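Long-range contact in eukaryotic translation initiation factor 4 gamma 2 (Homo sapiens, PDB 4IUL), which probably serves in translation initiation as a scaffold whose MIF4G domain, built of HEAT repeats, interacts with the RNA helicase eIF4A: residues V26-F38 with K66-L80. Residues are numbered along the deposited sequence; the frame is centred on the assembly and turned at random.
With SO4 (sulfate ion), chain C.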
loop_
_atom_site.group_PDB
_atom_site.type_symbol
_atom_site.label_atom_id
_atom_site.label_comp_id
_atom_site.label_asym_id
_atom_site.label_seq_id
_atom_site.Cartn_x
_atom_site.Cartn_y
_atom_site.Cartn_z
ATOM N N VAL A 26 6.816 -0.899 20.755
ATOM C CA VAL A 26 5.952 -1.003 19.585
ATOM C C VAL A 26 6.547 -1.969 18.568
ATOM O O VAL A 26 5.827 -2.775 17.971
ATOM C CB VAL A 26 5.722 0.376 18.932
ATOM C CG1 VAL A 26 5.010 0.213 17.589
ATOM C CG2 VAL A 26 4.881 1.242 19.856
ATOM N N ARG A 27 7.863 -1.890 18.380
ATOM C CA ARG A 27 8.563 -2.772 17.454
ATOM C C ARG A 27 8.365 -4.236 17.866
ATOM O O ARG A 27 8.101 -5.092 17.021
ATOM C CB ARG A 27 10.060 -2.429 17.420
ATOM C CG ARG A 27 10.916 -3.390 16.594
ATOM C CD ARG A 27 10.424 -3.510 15.156
ATOM N NE ARG A 27 11.257 -4.409 14.355
ATOM C CZ ARG A 27 11.055 -4.673 13.063
ATOM N NH1 ARG A 27 10.044 -4.109 12.412
ATOM N NH2 ARG A 27 11.859 -5.513 12.421
ATOM N N GLY A 28 8.505 -4.521 19.158
ATOM C CA GLY A 28 8.308 -5.882 19.641
ATOM C C GLY A 28 6.903 -6.382 19.321
ATOM O O GLY A 28 6.728 -7.483 18.803
ATOM N N ILE A 29 5.899 -5.565 19.627
ATOM C CA ILE A 29 4.503 -5.902 19.359
ATOM C C ILE A 29 4.283 -6.246 17.879
ATOM O O ILE A 29 3.654 -7.254 17.549
ATOM C CB ILE A 29 3.580 -4.722 19.743
ATOM C CG1 ILE A 29 3.615 -4.517 21.258
ATOM C CG2 ILE A 29 2.156 -4.986 19.272
ATOM C CD1 ILE A 29 2.789 -3.341 21.740
ATOM N N LEU A 30 4.797 -5.404 16.988
ATOM C CA LEU A 30 4.649 -5.638 15.563
ATOM C C LEU A 30 5.319 -6.943 15.153
ATOM O O LEU A 30 4.816 -7.657 14.283
ATOM C CB LEU A 30 5.262 -4.481 14.767
ATOM C CG LEU A 30 4.581 -3.117 14.868
ATOM C CD1 LEU A 30 5.404 -2.082 14.106
ATOM C CD2 LEU A 30 3.173 -3.203 14.299
ATOM N N ASN A 31 6.457 -7.251 15.772
ATOM C CA ASN A 31 7.172 -8.476 15.438
ATOM C C ASN A 31 6.338 -9.732 15.680
ATOM O O ASN A 31 6.266 -10.607 14.816
ATOM C CB ASN A 31 8.489 -8.583 16.220
ATOM C CG ASN A 31 9.603 -7.739 15.615
ATOM O OD1 ASN A 31 9.596 -7.441 14.417
ATOM N ND2 ASN A 31 10.583 -7.373 16.439
ATOM N N LYS A 32 5.701 -9.825 16.841
ATOM C CA LYS A 32 4.891 -11.001 17.137
ATOM C C LYS A 32 3.418 -10.890 16.744
ATOM O O LYS A 32 2.573 -11.574 17.315
ATOM C CB LYS A 32 5.014 -11.372 18.623
ATOM C CG LYS A 32 4.842 -10.236 19.623
ATOM C CD LYS A 32 5.372 -10.685 20.987
ATOM C CE LYS A 32 5.441 -9.560 22.013
ATOM N NZ LYS A 32 4.117 -9.209 22.602
ATOM N N LEU A 33 3.117 -10.050 15.756
ATOM C CA LEU A 33 1.737 -9.867 15.298
ATOM C C LEU A 33 1.300 -10.995 14.368
ATOM O O LEU A 33 1.937 -11.263 13.346
ATOM C CB LEU A 33 1.583 -8.529 14.572
ATOM C CG LEU A 33 0.175 -8.174 14.087
ATOM C CD1 LEU A 33 -0.745 -7.967 15.283
ATOM C CD2 LEU A 33 0.228 -6.911 13.237
ATOM N N THR A 34 0.201 -11.649 14.729
ATOM C CA THR A 34 -0.330 -12.752 13.939
ATOM C C THR A 34 -1.855 -12.707 13.906
ATOM O O THR A 34 -2.482 -12.159 14.818
ATOM C CB THR A 34 0.114 -14.106 14.529
ATOM O OG1 THR A 34 -0.422 -15.172 13.740
ATOM C CG2 THR A 34 -0.376 -14.252 15.949
ATOM N N PRO A 35 -2.470 -13.275 12.849
ATOM C CA PRO A 35 -3.932 -13.283 12.733
ATOM C C PRO A 35 -4.569 -13.789 14.021
ATOM O O PRO A 35 -5.624 -13.312 14.432
ATOM C CB PRO A 35 -4.181 -14.228 11.563
ATOM C CG PRO A 35 -2.983 -14.018 10.701
ATOM C CD PRO A 35 -1.849 -13.958 11.698
ATOM N N GLU A 36 -3.907 -14.751 14.660
ATOM C CA GLU A 36 -4.405 -15.339 15.898
ATOM C C GLU A 36 -4.189 -14.451 17.121
ATOM O O GLU A 36 -4.988 -14.480 18.059
ATOM C CB GLU A 36 -3.752 -16.705 16.133
ATOM C CG GLU A 36 -4.242 -17.416 17.390
ATOM C CD GLU A 36 -3.642 -18.803 17.556
ATOM O OE1 GLU A 36 -2.398 -18.908 17.651
ATOM O OE2 GLU A 36 -4.416 -19.786 17.593
ATOM N N LYS A 37 -3.112 -13.669 17.118
ATOM C CA LYS A 37 -2.826 -12.781 18.242
ATOM C C LYS A 37 -3.310 -11.352 18.007
ATOM O O LYS A 37 -3.323 -10.537 18.935
ATOM C CB LYS A 37 -1.324 -12.734 18.528
ATOM C CG LYS A 37 -0.726 -13.978 19.166
ATOM C CD LYS A 37 0.733 -13.709 19.516
ATOM C CE LYS A 37 1.402 -14.891 20.186
ATOM N NZ LYS A 37 2.805 -14.546 20.570
ATOM N N PHE A 38 -3.709 -11.052 16.774
ATOM C CA PHE A 38 -4.151 -9.706 16.426
ATOM C C PHE A 38 -4.958 -9.009 17.509
ATOM O O PHE A 38 -4.507 -8.035 18.111
ATOM C CB PHE A 38 -4.982 -9.710 15.140
ATOM C CG PHE A 38 -5.289 -8.329 14.624
ATOM C CD1 PHE A 38 -4.375 -7.654 13.820
ATOM C CD2 PHE A 38 -6.467 -7.682 14.981
ATOM C CE1 PHE A 38 -4.630 -6.351 13.380
ATOM C CE2 PHE A 38 -6.730 -6.381 14.547
ATOM C CZ PHE A 38 -5.808 -5.715 13.746
ATOM N N LYS A 66 7.485 -2.374 9.079
ATOM C CA LYS A 66 7.166 -3.801 9.137
ATOM C C LYS A 66 6.375 -4.292 7.917
ATOM O O LYS A 66 6.627 -5.389 7.421
ATOM C CB LYS A 66 6.380 -4.112 10.415
ATOM C CG LYS A 66 6.173 -5.596 10.696
ATOM C CD LYS A 66 7.498 -6.303 10.956
ATOM C CE LYS A 66 7.295 -7.756 11.363
ATOM N NZ LYS A 66 8.580 -8.406 11.762
ATOM N N ALA A 67 5.435 -3.480 7.434
ATOM C CA ALA A 67 4.627 -3.856 6.275
ATOM C C ALA A 67 5.484 -4.152 5.048
ATOM O O ALA A 67 5.225 -5.114 4.320
ATOM C CB ALA A 67 3.603 -2.752 5.948
ATOM N N LEU A 68 6.501 -3.331 4.803
ATOM C CA LEU A 68 7.360 -3.577 3.655
ATOM C C LEU A 68 8.371 -4.703 3.881
ATOM O O LEU A 68 9.031 -5.140 2.938
ATOM C CB LEU A 68 8.062 -2.293 3.215
ATOM C CG LEU A 68 7.237 -1.516 2.175
ATOM C CD1 LEU A 68 5.932 -1.038 2.797
ATOM C CD2 LEU A 68 8.032 -0.344 1.649
ATOM N N GLU A 69 8.484 -5.179 5.120
ATOM C CA GLU A 69 9.388 -6.283 5.413
ATOM C C GLU A 69 8.618 -7.599 5.239
ATOM O O GLU A 69 9.183 -8.599 4.806
ATOM C CB GLU A 69 9.944 -6.183 6.843
ATOM C CG GLU A 69 10.619 -4.844 7.147
ATOM C CD GLU A 69 11.256 -4.777 8.527
ATOM O OE1 GLU A 69 10.679 -5.296 9.505
ATOM O OE2 GLU A 69 12.341 -4.182 8.640
ATOM N N GLU A 70 7.326 -7.586 5.564
ATOM C CA GLU A 70 6.476 -8.774 5.441
ATOM C C GLU A 70 5.169 -8.448 4.692
ATOM O O GLU A 70 4.081 -8.508 5.271
ATOM C CB GLU A 70 6.128 -9.312 6.831
ATOM C CG GLU A 70 7.309 -9.503 7.770
ATOM C CD GLU A 70 8.288 -10.568 7.295
ATOM O OE1 GLU A 70 7.831 -11.643 6.839
ATOM O OE2 GLU A 70 9.515 -10.333 7.392
ATOM N N PRO A 71 5.261 -8.111 3.393
ATOM C CA PRO A 71 4.072 -7.777 2.597
ATOM C C PRO A 71 2.954 -8.817 2.617
ATOM O O PRO A 71 1.810 -8.509 2.270
ATOM C CB PRO A 71 4.644 -7.547 1.196
ATOM C CG PRO A 71 5.879 -8.390 1.182
ATOM C CD PRO A 71 6.464 -8.133 2.544
ATOM N N LYS A 72 3.280 -10.040 3.033
ATOM C CA LYS A 72 2.287 -11.108 3.105
ATOM C C LYS A 72 1.207 -10.748 4.109
ATOM O O LYS A 72 0.076 -11.217 4.012
ATOM C CB LYS A 72 2.943 -12.434 3.511
ATOM C CG LYS A 72 3.849 -13.017 2.437
ATOM C CD LYS A 72 4.557 -14.291 2.888
ATOM C CE LYS A 72 5.486 -14.803 1.790
ATOM N NZ LYS A 72 6.259 -16.012 2.197
ATOM N N TYR A 73 1.556 -9.908 5.076
ATOM C CA TYR A 73 0.595 -9.495 6.085
ATOM C C TYR A 73 0.022 -8.092 5.884
ATOM O O TYR A 73 -0.499 -7.505 6.832
ATOM C CB TYR A 73 1.211 -9.594 7.482
ATOM C CG TYR A 73 1.286 -10.998 8.034
ATOM C CD1 TYR A 73 0.287 -11.931 7.759
ATOM C CD2 TYR A 73 2.330 -11.383 8.874
ATOM C CE1 TYR A 73 0.323 -13.210 8.303
ATOM C CE2 TYR A 73 2.375 -12.663 9.428
ATOM C CZ TYR A 73 1.366 -13.568 9.137
ATOM O OH TYR A 73 1.395 -14.830 9.680
ATOM N N SER A 74 0.109 -7.561 4.663
ATOM C CA SER A 74 -0.423 -6.224 4.365
ATOM C C SER A 74 -1.805 -6.063 4.990
ATOM O O SER A 74 -2.086 -5.102 5.720
ATOM C CB SER A 74 -0.549 -6.011 2.853
ATOM O OG SER A 74 0.710 -5.855 2.235
ATOM N N SER A 75 -2.659 -7.030 4.669
ATOM C CA SER A 75 -4.027 -7.093 5.147
ATOM C C SER A 75 -4.100 -6.881 6.665
ATOM O O SER A 75 -4.903 -6.085 7.152
ATOM C CB SER A 75 -4.600 -8.457 4.759
ATOM O OG SER A 75 -5.915 -8.626 5.226
ATOM N N LEU A 76 -3.257 -7.597 7.402
ATOM C CA LEU A 76 -3.219 -7.492 8.854
ATOM C C LEU A 76 -2.826 -6.100 9.324
ATOM O O LEU A 76 -3.468 -5.534 10.212
ATOM C CB LEU A 76 -2.221 -8.492 9.444
ATOM C CG LEU A 76 -2.770 -9.711 10.183
ATOM C CD1 LEU A 76 -3.266 -10.761 9.183
ATOM C CD2 LEU A 76 -1.667 -10.284 11.065
ATOM N N TYR A 77 -1.758 -5.553 8.743
ATOM C CA TYR A 77 -1.289 -4.229 9.138
ATOM C C TYR A 77 -2.287 -3.144 8.741
ATOM O O TYR A 77 -2.440 -2.146 9.449
ATOM C CB TYR A 77 0.092 -3.946 8.531
ATOM C CG TYR A 77 1.133 -4.972 8.934
ATOM C CD1 TYR A 77 1.342 -5.290 10.277
ATOM C CD2 TYR A 77 1.867 -5.664 7.971
ATOM C CE1 TYR A 77 2.252 -6.284 10.650
ATOM C CE2 TYR A 77 2.775 -6.657 8.330
ATOM C CZ TYR A 77 2.960 -6.964 9.669
ATOM O OH TYR A 77 3.825 -7.973 10.022
ATOM N N ALA A 78 -2.977 -3.350 7.623
ATOM C CA ALA A 78 -3.970 -2.384 7.161
ATOM C C ALA A 78 -5.110 -2.288 8.173
ATOM O O ALA A 78 -5.651 -1.208 8.411
ATOM C CB ALA A 78 -4.515 -2.791 5.789
ATOM N N GLN A 79 -5.463 -3.422 8.771
ATOM C CA GLN A 79 -6.533 -3.463 9.759
ATOM C C GLN A 79 -6.072 -2.755 11.033
ATOM O O GLN A 79 -6.859 -2.105 11.722
ATOM C CB GLN A 79 -6.907 -4.914 10.068
ATOM C CG GLN A 79 -8.280 -5.085 10.708
ATOM C CD GLN A 79 -9.421 -4.610 9.812
ATOM O OE1 GLN A 79 -9.511 -4.983 8.642
ATOM N NE2 GLN A 79 -10.302 -3.789 10.367
ATOM N N LEU A 80 -4.786 -2.879 11.340
ATOM C CA LEU A 80 -4.232 -2.227 12.522
ATOM C C LEU A 80 -4.314 -0.701 12.346
ATOM O O LEU A 80 -4.638 0.034 13.284
ATOM C CB LEU A 80 -2.784 -2.666 12.724
ATOM C CG LEU A 80 -2.072 -2.198 13.990
ATOM C CD1 LEU A 80 -2.789 -2.724 15.233
ATOM C CD2 LEU A 80 -0.632 -2.705 13.948
HETATM S S SO4 C . 14.311 -6.330 15.260
HETATM O O1 SO4 C . 13.456 -6.924 14.217
HETATM O O2 SO4 C . 13.731 -5.049 15.711
HETATM O O3 SO4 C . 14.404 -7.257 16.402
HETATM O O4 SO4 C . 15.655 -6.087 14.708
HETATM O O HOH W 1 4.047 -9.427 12.142
#
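Leu30 and Lys66 bring the backbones within 7.1 Å, CA to CA, and Pro35 and Leu76 do so again at 7.0 Å: the end of helix 13-31 meets the end of helix 53-69, and the chain that follows it meets the start of helix 74-87. The first place is polar. Arg27 holds Glu69 end-on through NH1 and NH2, both bonded to OE1 in a salt bridge, with NH2 at 3.2 Å from OE1. That oxygen lies only 4° out of the guanidinium plane, although the carboxylate plane is turned 71° against it. Along another edge of the guanidinium sits a sulfate, probably from the crystallisation liquor, whose O1 is 2.8 Å from Arg27 NH2. Lys66, its CG anti to the backbone N (chi1 -171°) and its chain bent at chi2, sends NZ to Asn31 OD1 at 3.0 Å. The same OD1 lies over the guanidinium centre of Arg27, and its partial negative charge probably eases the nearness of the two cations. One water links the segments: it donates to Leu30 O and Leu33 O and accepts from Tyr77 OH at 2.6 Å, meeting the carbonyls where the helix unwinds. The second place is apolar. Leu33 CD2 lies 3.3 Å from Tyr77 CE1, a close approach. Leu76 CD1 meets Pro35 CG, while its CD2 lies against Pro35 N and CD and over one face of the Tyr73 ring, toward its rim. Phe38 packs CZ on Gln79 CB and CE1 on Leu80 CB; Leu80 N, bonded to Leu76 O, is merely nearby at the ring edge. Leu30 CD2 also touches Leu80 CD2. The contact thus ties helix 13-31 and the loop after it to helices 53-69 and 74-87, with Cys42 and Leu45 of helix 38-48 packing on Leu80; Ala67 and Ser74 touch Phe158 of helix 141-163.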